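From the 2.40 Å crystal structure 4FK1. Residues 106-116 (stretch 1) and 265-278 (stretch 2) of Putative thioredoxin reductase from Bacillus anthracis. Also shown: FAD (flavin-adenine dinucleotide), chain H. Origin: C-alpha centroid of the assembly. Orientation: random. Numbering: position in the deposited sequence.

Stretch 1 (106-116) AERVLLATGMQ
Stretch 2, residues 265-278: KNIYLAGETTTQGP

Two stretches of one chain pair as neighbouring parallel strands, 108-111 beside 267-269. Their axes approach to 4.6 Å and their directions differ by 20°. Val109 pairs with Ile267, Leu110 with Tyr268 and Leu111 with Leu269, at CA-CA distances of 5.2, 4.6 and 4.8 Å. The contact buries 813 Å², both sides summed.

The chain turns a corner at Glu107 (phi/psi -75/-45). A weak hydrogen bond runs from Asn266 ND2 to Glu107 O, 3.2 Å. Asn266 has positive phi (72/6) and chi1 m.

Arg108 has extended backbone angles (-125/153). Its side chain is m, t, t, with chi4 at 80°. This extended shape carries Arg108 NE to Tyr268 OH, a 3.1 Å hydrogen bond near the guanidinium plane. Asn266 OD1 lies over one guanidinium face, 3.4 Å from Arg108 NH2, but the angle is too poor for a hydrogen bond. Tyr268 is m, with chi2 -93°.

Val109 (-126/129, chi1 t) bonds through both N and O to the residues flanking Ile267; Leu111 repeats the pattern around Leu269, as alternate residues do in a parallel pair. Val109 N donates to Asn266 O at 3.1 Å, and Tyr268 N donates to Val109 O at 3.0 Å. Val109 CB packs 4.0 Å from Ile267 CD1; Ile267 is m, m.

Leu110 (-111/117; t, p) shares a sheet face with Tyr268. Leu110 CD1 lies 3.8 Å from both Tyr268 CB and Ala270 CB, an apolar fit in the buried interior.

Leu111 (-90/111; m, t) lies on the other face, with Val109, Ile267 and Leu269. Leu111 N donates to Tyr268 O at 2.8 Å, and Ala270 N to Leu111 O at 3.1 Å. Leu111 CB touches Leu269 CD2 at 3.6 Å; Leu269 is m, t.

Ala112 (-125/50) leaves the strand. Ala112 CA makes a C-H...O contact with Ala270 O, 3.4 Å. Thr113 (-86/-4, chi1 34°) donates weakly from Thr113 N to Thr273 OG1, 3.2 Å.

Gly114 has positive phi (75/-172), which favours glycine. A CB here would clash with FAD O2A. Water 1 accepts from Gly114 N (3.1 Å) and Thr273 N (3.0 Å), and donates to Ala270 O (2.6 Å) and FAD O2P (3.0 Å). It thus ties both stretches to the cofactor.

Met115, a selenomethionine (-130/173; m, m, m), points toward stretch 2. This buried, unbranched side chain lies against the weakly bonded helix of about 272-275 and the residue after it: Met115 CG is 3.6 Å from Glu272 O, and Met115 CE 3.6 Å from Gln276 CB. Water 2 accepts from Met115 N at 2.8 Å and lies 2.6 Å from Glu272 OE2. Gln116 points away and makes no contact with stretch 2.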

ATOM      1  N   ALA C 106       4.983  -6.407 -26.509  1.00 54.24           N
ATOM      2  CA  ALA C 106       4.991  -5.387 -25.463  1.00 51.96           C
ATOM      3  C   ALA C 106       6.384  -4.830 -25.196  1.00 52.63           C
ATOM      4  O   ALA C 106       7.370  -5.560 -25.194  1.00 57.25           O
ATOM      5  CB  ALA C 106       4.377  -5.943 -24.165  1.00 48.37           C
ATOM      6  N   GLU C 107       6.447  -3.529 -24.951  1.00 50.29           N
ATOM      7  CA  GLU C 107       7.706  -2.866 -24.651  1.00 49.60           C
ATOM      8  C   GLU C 107       8.155  -3.183 -23.225  1.00 47.98           C
ATOM      9  O   GLU C 107       9.323  -3.484 -22.980  1.00 45.53           O
ATOM     10  CB  GLU C 107       7.538  -1.365 -24.833  1.00 44.60           C
ATOM     11  CG  GLU C 107       8.826  -0.597 -25.020  1.00 47.82           C
ATOM     12  CD  GLU C 107       8.570   0.832 -25.463  1.00 53.96           C
ATOM     13  OE1 GLU C 107       9.371   1.353 -26.260  1.00 65.04           O
ATOM     14  OE2 GLU C 107       7.565   1.438 -25.022  0.71 53.60           O
ATOM     15  N   ARG C 108       7.224  -3.111 -22.279  1.00 42.17           N
ATOM     16  CA  ARG C 108       7.536  -3.458 -20.896  1.00 42.93           C
ATOM     17  C   ARG C 108       6.580  -4.535 -20.398  1.00 45.25           C
ATOM     18  O   ARG C 108       5.463  -4.651 -20.903  1.00 46.38           O
ATOM     19  CB  ARG C 108       7.482  -2.214 -20.001  1.00 41.17           C
ATOM     20  CG  ARG C 108       8.695  -1.310 -20.138  1.00 43.50           C
ATOM     21  CD  ARG C 108       8.475   0.063 -19.533  1.00 39.52           C
ATOM     22  NE  ARG C 108       9.729   0.806 -19.473  1.00 43.62           N
ATOM     23  CZ  ARG C 108      10.273   1.442 -20.513  1.00 46.05           C
ATOM     24  NH1 ARG C 108       9.665   1.432 -21.691  1.00 42.81           N
ATOM     25  NH2 ARG C 108      11.425   2.080 -20.376  1.00 41.65           N
ATOM     26  N   VAL C 109       7.031  -5.328 -19.423  1.00 48.18           N
ATOM     27  CA  VAL C 109       6.215  -6.383 -18.825  1.00 40.75           C
ATOM     28  C   VAL C 109       6.179  -6.195 -17.312  1.00 38.55           C
ATOM     29  O   VAL C 109       7.213  -6.044 -16.669  1.00 40.96           O
ATOM     30  CB  VAL C 109       6.779  -7.806 -19.121  1.00 49.06           C
ATOM     31  CG1 VAL C 109       6.024  -8.889 -18.314  1.00 40.24           C
ATOM     32  CG2 VAL C 109       6.744  -8.121 -20.620  1.00 47.80           C
ATOM     33  N   LEU C 110       4.992  -6.184 -16.735  1.00 35.79           N
ATOM     34  CA  LEU C 110       4.906  -6.102 -15.292  1.00 42.34           C
ATOM     35  C   LEU C 110       4.373  -7.434 -14.771  1.00 34.08           C
ATOM     36  O   LEU C 110       3.271  -7.836 -15.130  1.00 33.96           O
ATOM     37  CB  LEU C 110       4.017  -4.931 -14.876  1.00 36.65           C
ATOM     38  CG  LEU C 110       3.526  -4.951 -13.428  1.00 36.61           C
ATOM     39  CD1 LEU C 110       4.673  -4.888 -12.435  1.00 31.42           C
ATOM     40  CD2 LEU C 110       2.534  -3.823 -13.205  1.00 35.45           C
ATOM     41  N   LEU C 111       5.173  -8.145 -13.979  1.00 36.32           N
ATOM     42  CA  LEU C 111       4.723  -9.430 -13.425  1.00 37.97           C
ATOM     43  C   LEU C 111       4.031  -9.185 -12.099  1.00 36.68           C
ATOM     44  O   LEU C 111       4.659  -8.761 -11.137  1.00 34.08           O
ATOM     45  CB  LEU C 111       5.880 -10.411 -13.235  1.00 40.34           C
ATOM     46  CG  LEU C 111       6.670 -10.803 -14.487  1.00 47.24           C
ATOM     47  CD1 LEU C 111       7.806 -11.762 -14.144  1.00 39.68           C
ATOM     48  CD2 LEU C 111       5.736 -11.403 -15.532  1.00 48.91           C
ATOM     49  N   ALA C 112       2.723  -9.402 -12.068  1.00 33.35           N
ATOM     50  CA  ALA C 112       1.968  -9.288 -10.829  1.00 37.72           C
ATOM     51  C   ALA C 112       1.218 -10.605 -10.611  1.00 34.12           C
ATOM     52  O   ALA C 112       0.019 -10.621 -10.357  1.00 28.91           O
ATOM     53  CB  ALA C 112       0.995  -8.104 -10.910  1.00 37.94           C
ATOM     54  N   THR C 113       1.946 -11.711 -10.720  1.00 37.45           N
ATOM     55  CA  THR C 113       1.339 -13.042 -10.825  1.00 39.76           C
ATOM     56  C   THR C 113       0.978 -13.770  -9.489  1.00 40.67           C
ATOM     57  O   THR C 113       0.397 -14.857  -9.498  1.00 35.49           O
ATOM     58  CB  THR C 113       2.247 -13.921 -11.671  1.00 37.32           C
ATOM     59  OG1 THR C 113       3.596 -13.537 -11.405  1.00 34.18           O
ATOM     60  CG2 THR C 113       1.974 -13.691 -13.137  1.00 34.61           C
ATOM     61  N   GLY C 114       1.312 -13.170  -8.354  1.00 37.14           N
ATOM     62  CA  GLY C 114       0.915 -13.732  -7.070  1.00 35.37           C
ATOM     63  C   GLY C 114       1.756 -14.938  -6.725  1.00 40.02           C
ATOM     64  O   GLY C 114       2.740 -15.259  -7.409  1.00 45.17           O
HETATM   65  N   MSE C 115       1.362 -15.621  -5.663  0.93 39.12           N
HETATM   66  CA  MSE C 115       2.035 -16.840  -5.257  1.00 38.54           C
HETATM   67  C   MSE C 115       1.009 -17.947  -5.038  1.00 41.56           C
HETATM   68  O   MSE C 115      -0.206 -17.719  -5.088  1.00 39.06           O
HETATM   69  CB  MSE C 115       2.868 -16.606  -3.990  1.00 35.91           C
HETATM   70  CG  MSE C 115       3.949 -15.536  -4.129  1.00 30.49           C
HETATM   71 SE   MSE C 115       5.374 -16.053  -5.383  0.56 45.90          SE
HETATM   72  CE  MSE C 115       6.292 -17.354  -4.259  1.00 38.99           C
ATOM     73  N   GLN C 116       1.504 -19.153  -4.806  1.00 42.64           N
ATOM     74  CA  GLN C 116       0.629 -20.298  -4.650  1.00 43.60           C
ATOM     75  C   GLN C 116       1.126 -21.132  -3.469  1.00 41.85           C
ATOM     76  O   GLN C 116       2.334 -21.220  -3.249  1.00 37.88           O
ATOM     77  CB  GLN C 116       0.594 -21.106  -5.945  1.00 53.50           C
ATOM     78  CG  GLN C 116      -0.749 -21.754  -6.232  1.00 61.84           C
ATOM     79  CD  GLN C 116      -1.880 -20.749  -6.395  1.00 58.49           C
ATOM     80  OE1 GLN C 116      -1.715 -19.697  -7.010  1.00 55.04           O
ATOM     81  NE2 GLN C 116      -3.041 -21.080  -5.845  1.00 63.39           N
ATOM     82  N   LYS C 265      16.221  -4.990 -18.099  1.00 69.73           N
ATOM     83  CA  LYS C 265      15.619  -3.718 -18.488  1.00 65.95           C
ATOM     84  C   LYS C 265      14.199  -3.974 -18.950  1.00 61.19           C
ATOM     85  O   LYS C 265      13.943  -4.965 -19.640  1.00 62.42           O
ATOM     86  CB  LYS C 265      16.420  -3.045 -19.607  1.00 65.58           C
ATOM     87  CG  LYS C 265      15.897  -1.674 -19.997  1.00 67.82           C
ATOM     88  CD  LYS C 265      16.693  -1.070 -21.154  1.00 79.31           C
ATOM     89  CE  LYS C 265      16.596  -1.921 -22.425  1.00 84.36           C
ATOM     90  NZ  LYS C 265      15.177  -2.216 -22.814  1.00 82.04           N
ATOM     91  N   ASN C 266      13.281  -3.107 -18.537  1.00 45.84           N
ATOM     92  CA  ASN C 266      11.894  -3.202 -18.964  1.00 50.30           C
ATOM     93  C   ASN C 266      11.090  -4.356 -18.352  1.00 48.31           C
ATOM     94  O   ASN C 266       9.944  -4.577 -18.753  1.00 41.06           O
ATOM     95  CB  ASN C 266      11.782  -3.221 -20.500  1.00 50.29           C
ATOM     96  CG  ASN C 266      12.217  -1.933 -21.125  1.00 54.40           C
ATOM     97  OD1 ASN C 266      12.748  -1.053 -20.451  1.00 58.25           O
ATOM     98  ND2 ASN C 266      12.001  -1.806 -22.430  1.00 57.68           N
ATOM     99  N   ILE C 267      11.686  -5.087 -17.403  1.00 52.85           N
ATOM    100  CA  ILE C 267      10.932  -6.044 -16.565  1.00 49.14           C
ATOM    101  C   ILE C 267      10.703  -5.523 -15.145  1.00 43.81           C
ATOM    102  O   ILE C 267      11.658  -5.143 -14.448  1.00 45.30           O
ATOM    103  CB  ILE C 267      11.601  -7.437 -16.458  1.00 49.84           C
ATOM    104  CG1 ILE C 267      11.929  -7.980 -17.848  1.00 54.97           C
ATOM    105  CG2 ILE C 267      10.679  -8.409 -15.716  1.00 45.05           C
ATOM    106  CD1 ILE C 267      10.723  -8.099 -18.756  1.00 54.13           C
ATOM    107  N   TYR C 268       9.433  -5.529 -14.731  1.00 39.62           N
ATOM    108  CA  TYR C 268       9.005  -5.067 -13.406  1.00 41.00           C
ATOM    109  C   TYR C 268       8.250  -6.134 -12.588  1.00 41.00           C
ATOM    110  O   TYR C 268       7.596  -7.020 -13.140  1.00 38.09           O
ATOM    111  CB  TYR C 268       8.139  -3.805 -13.536  1.00 32.71           C
ATOM    112  CG  TYR C 268       8.818  -2.710 -14.326  1.00 43.06           C
ATOM    113  CD1 TYR C 268       9.557  -1.719 -13.694  1.00 35.94           C
ATOM    114  CD2 TYR C 268       8.737  -2.683 -15.717  1.00 41.77           C
ATOM    115  CE1 TYR C 268      10.194  -0.733 -14.427  1.00 39.33           C
ATOM    116  CE2 TYR C 268       9.375  -1.700 -16.452  1.00 39.62           C
ATOM    117  CZ  TYR C 268      10.097  -0.731 -15.804  1.00 39.12           C
ATOM    118  OH  TYR C 268      10.698   0.247 -16.544  1.00 39.18           O
ATOM    119  N   LEU C 269       8.320  -6.029 -11.264  1.00 43.93           N
ATOM    120  CA  LEU C 269       7.536  -6.922 -10.402  1.00 39.72           C
ATOM    121  C   LEU C 269       6.676  -6.122  -9.418  1.00 42.36           C
ATOM    122  O   LEU C 269       7.064  -5.038  -8.994  1.00 42.06           O
ATOM    123  CB  LEU C 269       8.443  -7.896  -9.664  1.00 37.39           C
ATOM    124  CG  LEU C 269       9.507  -8.660 -10.473  1.00 52.87           C
ATOM    125  CD1 LEU C 269      10.351  -9.528  -9.537  1.00 53.75           C
ATOM    126  CD2 LEU C 269       8.902  -9.514 -11.574  1.00 40.97           C
ATOM    127  N   ALA C 270       5.504  -6.655  -9.080  1.00 37.99           N
ATOM    128  CA  ALA C 270       4.628  -6.033  -8.093  1.00 38.90           C
ATOM    129  C   ALA C 270       3.793  -7.073  -7.347  1.00 38.91           C
ATOM    130  O   ALA C 270       3.337  -8.057  -7.931  1.00 36.79           O
ATOM    131  CB  ALA C 270       3.719  -4.979  -8.751  1.00 26.42           C
ATOM    132  N   GLY C 271       3.589  -6.846  -6.054  1.00 41.06           N
ATOM    133  CA  GLY C 271       2.740  -7.714  -5.250  1.00 33.84           C
ATOM    134  C   GLY C 271       3.540  -8.855  -4.652  1.00 38.55           C
ATOM    135  O   GLY C 271       4.764  -8.781  -4.537  1.00 41.19           O
ATOM    136  N   GLU C 272       2.859  -9.924  -4.273  1.00 39.03           N
ATOM    137  CA  GLU C 272       3.544 -11.042  -3.643  1.00 41.50           C
ATOM    138  C   GLU C 272       4.630 -11.689  -4.524  1.00 42.28           C
ATOM    139  O   GLU C 272       5.526 -12.344  -4.009  1.00 49.11           O
ATOM    140  CB  GLU C 272       2.529 -12.058  -3.127  1.00 43.19           C
ATOM    141  CG  GLU C 272       1.766 -11.565  -1.907  1.00 39.27           C
ATOM    142  CD  GLU C 272       0.698 -12.547  -1.465  1.00 43.41           C
ATOM    143  OE1 GLU C 272       0.216 -12.440  -0.307  1.00 41.83           O
ATOM    144  OE2 GLU C 272       0.345 -13.420  -2.292  1.00 39.54           O
ATOM    145  N   THR C 273       4.553 -11.464  -5.835  1.00 49.06           N
ATOM    146  CA  THR C 273       5.625 -11.804  -6.795  1.00 58.58           C
ATOM    147  C   THR C 273       7.005 -11.333  -6.325  1.00 57.33           C
ATOM    148  O   THR C 273       7.999 -12.035  -6.490  1.00 56.22           O
ATOM    149  CB  THR C 273       5.350 -11.179  -8.220  1.00 62.71           C
ATOM    150  OG1 THR C 273       4.632 -12.108  -9.041  1.00 65.93           O
ATOM    151  CG2 THR C 273       6.638 -10.837  -8.939  1.00 60.68           C
ATOM    152  N   THR C 274       7.046 -10.136  -5.743  1.00 55.26           N
ATOM    153  CA  THR C 274       8.301  -9.477  -5.390  1.00 58.10           C
ATOM    154  C   THR C 274       8.992 -10.183  -4.238  1.00 64.14           C
ATOM    155  O   THR C 274      10.093 -10.712  -4.397  1.00 75.26           O
ATOM    156  CB  THR C 274       8.084  -7.972  -5.039  1.00 55.68           C
ATOM    157  OG1 THR C 274       7.305  -7.858  -3.842  1.00 57.54           O
ATOM    158  CG2 THR C 274       7.363  -7.244  -6.166  1.00 35.37           C
ATOM    159  N   THR C 275       8.338 -10.193  -3.082  1.00 64.27           N
ATOM    160  CA  THR C 275       8.859 -10.856  -1.893  1.00 70.41           C
ATOM    161  C   THR C 275       8.884 -12.373  -2.042  1.00 67.92           C
ATOM    162  O   THR C 275       9.653 -13.058  -1.358  1.00 72.69           O
ATOM    163  CB  THR C 275       8.008 -10.517  -0.650  1.00 75.46           C
ATOM    164  OG1 THR C 275       6.665 -10.216  -1.055  1.00 72.91           O
ATOM    165  CG2 THR C 275       8.593  -9.323   0.090  1.00 77.86           C
ATOM    166  N   GLN C 276       8.042 -12.887  -2.937  1.00 61.39           N
ATOM    167  CA  GLN C 276       7.785 -14.322  -3.004  1.00 64.93           C
ATOM    168  C   GLN C 276       7.407 -14.818  -1.604  1.00 68.22           C
ATOM    169  O   GLN C 276       7.866 -15.854  -1.135  1.00 63.39           O
ATOM    170  CB  GLN C 276       8.980 -15.064  -3.614  1.00 67.42           C
ATOM    171  CG  GLN C 276       9.096 -14.821  -5.133  1.00 66.82           C
ATOM    172  CD  GLN C 276      10.475 -15.094  -5.694  1.00 72.95           C
ATOM    173  OE1 GLN C 276      10.613 -15.572  -6.820  1.00 74.40           O
ATOM    174  NE2 GLN C 276      11.506 -14.779  -4.920  1.00 78.96           N
ATOM    175  N   GLY C 277       6.558 -14.027  -0.950  1.00 66.39           N
ATOM    176  CA  GLY C 277       6.130 -14.263   0.411  1.00 61.07           C
ATOM    177  C   GLY C 277       4.818 -13.531   0.582  1.00 56.08           C
ATOM    178  O   GLY C 277       4.511 -12.647  -0.207  1.00 44.21           O
ATOM    179  N   PRO C 278       4.035 -13.902   1.611  1.00 57.51           N
ATOM    180  CA  PRO C 278       2.676 -13.398   1.870  1.00 53.57           C
ATOM    181  C   PRO C 278       2.596 -11.939   2.374  1.00 53.67           C
ATOM    182  O   PRO C 278       3.367 -11.539   3.249  1.00 61.93           O
ATOM    183  CB  PRO C 278       2.160 -14.374   2.943  1.00 45.55           C
ATOM    184  CG  PRO C 278       3.365 -14.785   3.662  1.00 49.32           C
ATOM    185  CD  PRO C 278       4.438 -14.904   2.614  1.00 49.85           C
TER
HETATM  186  PA  FAD H 500      -2.989 -12.124  -6.517  1.00 32.51           P
HETATM  187  O1A FAD H 500      -4.167 -11.384  -6.133  1.00 34.35           O
HETATM  188  O2A FAD H 500      -2.933 -13.519  -6.159  1.00 29.39           O
HETATM  189  O5B FAD H 500      -2.919 -11.965  -8.058  1.00 33.53           O
HETATM  190  C5B FAD H 500      -2.307 -12.873  -8.918  1.00 29.46           C
HETATM  191  C4B FAD H 500      -3.104 -12.832 -10.177  1.00 34.76           C
HETATM  192  O4B FAD H 500      -2.277 -13.281 -11.220  1.00 36.42           O
HETATM  193  C3B FAD H 500      -4.269 -13.781 -10.082  1.00 43.80           C
HETATM  194  O3B FAD H 500      -5.461 -13.101 -10.441  1.00 46.27           O
HETATM  195  C2B FAD H 500      -3.997 -14.815 -11.130  1.00 47.53           C
HETATM  196  O2B FAD H 500      -5.221 -15.108 -11.770  1.00 45.80           O
HETATM  197  C1B FAD H 500      -3.050 -14.098 -12.057  1.00 43.38           C
HETATM  198  N9A FAD H 500      -2.186 -15.009 -12.818  1.00 50.61           N
HETATM  199  C8A FAD H 500      -1.228 -15.783 -12.327  1.00 52.62           C
HETATM  200  N7A FAD H 500      -0.642 -16.488 -13.294  1.00 49.51           N
HETATM  201  C5A FAD H 500      -1.235 -16.165 -14.432  1.00 52.75           C
HETATM  202  C6A FAD H 500      -1.097 -16.542 -15.837  1.00 52.40           C
HETATM  203  N6A FAD H 500      -0.193 -17.435 -16.222  1.00 49.26           N
HETATM  204  N1A FAD H 500      -1.911 -15.975 -16.714  1.00 47.29           N
HETATM  205  C2A FAD H 500      -2.825 -15.084 -16.345  1.00 46.81           C
HETATM  206  N3A FAD H 500      -3.005 -14.692 -15.098  1.00 43.84           N
HETATM  207  C4A FAD H 500      -2.250 -15.188 -14.117  1.00 48.19           C
HETATM  208  N1  FAD H 500      -5.329 -10.603   2.286  1.00 33.75           N
HETATM  209  C2  FAD H 500      -5.952  -9.633   2.959  1.00 26.97           C
HETATM  210  O2  FAD H 500      -5.538  -8.497   2.855  1.00 30.93           O
HETATM  211  N3  FAD H 500      -6.985  -9.849   3.738  1.00 26.27           N
HETATM  212  C4  FAD H 500      -7.479 -11.056   3.905  1.00 37.13           C
HETATM  213  O4  FAD H 500      -8.432 -11.231   4.641  1.00 36.14           O
HETATM  214  C4X FAD H 500      -6.861 -12.186   3.203  1.00 38.17           C
HETATM  215  N5  FAD H 500      -7.314 -13.427   3.338  1.00 40.65           N
HETATM  216  C5X FAD H 500      -6.736 -14.421   2.676  1.00 37.02           C
HETATM  217  C6  FAD H 500      -7.228 -15.691   2.834  1.00 37.80           C
HETATM  218  C7  FAD H 500      -6.663 -16.748   2.174  1.00 38.45           C
HETATM  219  C7M FAD H 500      -7.210 -18.128   2.352  1.00 37.13           C
HETATM  220  C8  FAD H 500      -5.515 -16.502   1.296  1.00 38.14           C
HETATM  221  C8M FAD H 500      -4.882 -17.634   0.561  1.00 39.87           C
HETATM  222  C9  FAD H 500      -5.014 -15.231   1.138  1.00 38.63           C
HETATM  223  C9A FAD H 500      -5.582 -14.174   1.797  1.00 35.74           C
HETATM  224  N10 FAD H 500      -5.087 -12.886   1.639  1.00 32.57           N
HETATM  225  C10 FAD H 500      -5.716 -11.875   2.351  1.00 34.52           C
HETATM  226  C1' FAD H 500      -3.943 -12.623   0.792  1.00 32.88           C
HETATM  227  C2' FAD H 500      -4.264 -11.831  -0.446  1.00 33.58           C
HETATM  228  O2' FAD H 500      -5.061 -12.663  -1.239  1.00 43.19           O
HETATM  229  C3' FAD H 500      -2.980 -11.555  -1.187  1.00 32.03           C
HETATM  230  O3' FAD H 500      -2.109 -10.944  -0.273  1.00 37.30           O
HETATM  231  C4' FAD H 500      -3.131 -10.648  -2.387  1.00 32.09           C
HETATM  232  O4' FAD H 500      -3.962 -11.280  -3.327  1.00 35.57           O
HETATM  233  C5' FAD H 500      -1.823 -10.381  -3.087  1.00 30.83           C
HETATM  234  O5' FAD H 500      -2.134  -9.748  -4.305  1.00 34.18           O
HETATM  235  P   FAD H 500      -1.360  -9.952  -5.644  1.00 33.82           P
HETATM  236  O1P FAD H 500      -1.920  -9.067  -6.637  1.00 27.86           O
HETATM  237  O2P FAD H 500       0.050  -9.838  -5.375  1.00 26.93           O
HETATM  238  O3P FAD H 500      -1.641 -11.435  -6.068  1.00 25.91           O
HETATM  239  O   HOH W   1       2.219 -10.378  -7.326  1.00 33.95           O
HETATM  240  O   HOH W   2      -0.866 -14.450  -4.377  1.00 32.07           O